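Local coordinates for protein methyl-coenzyme M reductase gamma subunit (Methermicoccus shengliensis DSM 18856, PDB 7NKG) that forms, with the alpha and beta subunits, the coenzyme F430-dependent enzyme that releases methane from methyl-coenzyme M and coenzyme B, yielding the heterodisulfide, at residues Tyr50-His54 with Ala79-Ile83. Residues are numbered along the deposited sequence.
Sequences YPSTH and AGDRI
Two loop segments, 50-54 and 79-83, cross with end-to-end directions 79° apart. P51 to T53 are extended (phi/psi -65/160, -107/164 and -73/162), as are D81 and R82 (-61/157 and -72/155). In register, S52 pairs with D81 (CA-CA 4.5 Å) and T53 with R82 (CA-CA 5.3 Å). One direct hydrogen bond joins the backbones, T53 N to G80 O (2.9 Å, 157°); G80 O also accepts a CA-H...O contact from S52 CA (3.3 Å), and D81 CA makes another to P51 O (3.6 Å). A water completes the isolated beta bridge, donating to P51 O (2.5 Å) and accepting from R82 N (2.9 Å). The bridge forms where helix 75-79 ends in a Schellman motif: G80, at phi/psi 76/31, turns the chain out of the helix toward strand 83-90 of the four-stranded antiparallel sheet, and 50-54 lies beside this turn. A second water links S52 OG (2.9 Å), A79 O (3.1 Å) and D81 OD1 (2.7 Å). D81 also forms a salt bridge with R129 of helix 128-140, while Y50 CB packs 3.6 Å from D81 OD1 and Y50 OH is hydrogen-bonded to E132 on that helix. R82 (chi1 m, chi2 t) brings NH2 3.9 Å from P51 CB and NH1 to the H54 ring edge (R82 NH1-H54 CD2 3.9 Å); S52 O lies over its guanidinium face, 3.2 Å from R82 NH2 but not hydrogen-bonded, and NH1 donates to the alpha-subunit backbone.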
# COMPACT_ATOMS: atom_id res chain seq x y z
N TYR C 50 31.62 37.66 7.48
CA TYR C 50 30.51 36.73 7.34
C TYR C 50 30.61 36.04 5.96
O TYR C 50 30.54 36.75 4.95
CB TYR C 50 29.16 37.46 7.40
CG TYR C 50 28.87 38.15 8.71
CD1 TYR C 50 28.36 37.45 9.79
CD2 TYR C 50 29.11 39.51 8.87
CE1 TYR C 50 28.13 38.08 11.01
CE2 TYR C 50 28.86 40.15 10.08
CZ TYR C 50 28.37 39.43 11.15
OH TYR C 50 28.07 40.06 12.34
N PRO C 51 30.74 34.70 5.87
CA PRO C 51 30.74 34.06 4.54
C PRO C 51 29.40 34.22 3.83
O PRO C 51 28.38 34.49 4.46
CB PRO C 51 31.04 32.59 4.83
CG PRO C 51 31.23 32.46 6.28
CD PRO C 51 30.82 33.71 6.96
N SER C 52 29.42 34.05 2.51
CA SER C 52 28.23 34.17 1.67
C SER C 52 27.78 32.79 1.20
O SER C 52 28.54 31.81 1.25
CB SER C 52 28.54 35.02 0.43
OG SER C 52 28.79 36.38 0.74
N THR C 53 26.54 32.72 0.72
CA THR C 53 26.03 31.53 0.06
C THR C 53 26.73 31.46 -1.33
O THR C 53 27.24 32.48 -1.83
CB THR C 53 24.51 31.65 -0.13
OG1 THR C 53 24.27 32.82 -0.94
CG2 THR C 53 23.75 31.73 1.20
N HIS C 54 26.72 30.29 -1.97
CA HIS C 54 27.28 30.10 -3.31
C HIS C 54 26.30 29.24 -4.10
O HIS C 54 26.50 28.04 -4.26
CB HIS C 54 28.69 29.49 -3.24
CG HIS C 54 29.64 30.39 -2.51
ND1 HIS C 54 30.09 31.57 -3.07
CD2 HIS C 54 30.08 30.31 -1.23
CE1 HIS C 54 30.84 32.15 -2.15
NE2 HIS C 54 30.86 31.43 -1.02
N ALA C 79 23.60 41.11 1.90
CA ALA C 79 24.98 40.62 1.75
C ALA C 79 25.07 39.14 1.31
O ALA C 79 26.17 38.68 1.00
CB ALA C 79 25.72 40.80 3.06
N GLY C 80 23.97 38.41 1.34
CA GLY C 80 23.96 37.00 0.95
C GLY C 80 24.55 36.10 2.02
O GLY C 80 25.05 35.02 1.69
N ASP C 81 24.42 36.47 3.32
CA ASP C 81 24.98 35.63 4.39
C ASP C 81 24.37 34.26 4.40
O ASP C 81 23.22 34.08 3.97
CB ASP C 81 24.72 36.24 5.77
CG ASP C 81 25.40 37.55 6.09
OD1 ASP C 81 26.25 37.98 5.29
OD2 ASP C 81 25.10 38.13 7.15
N ARG C 82 25.09 33.29 4.97
CA ARG C 82 24.54 31.96 5.16
C ARG C 82 23.47 32.02 6.27
O ARG C 82 23.53 32.91 7.13
CB ARG C 82 25.64 30.97 5.55
CG ARG C 82 26.71 30.84 4.46
CD ARG C 82 27.62 29.64 4.65
NE ARG C 82 27.72 28.82 3.43
CZ ARG C 82 28.77 28.71 2.61
NH1 ARG C 82 28.70 27.92 1.54
NH2 ARG C 82 29.89 29.39 2.83
N ILE C 83 22.53 31.09 6.26
CA ILE C 83 21.53 31.01 7.32
C ILE C 83 22.21 30.30 8.50
O ILE C 83 22.62 29.15 8.36
CB ILE C 83 20.25 30.25 6.89
CG1 ILE C 83 19.55 30.94 5.68
CG2 ILE C 83 19.27 30.06 8.08
CD1 ILE C 83 18.99 32.37 5.94
O HOH W 1 27.29 34.02 6.68
O HOH W 2 27.89 37.46 3.23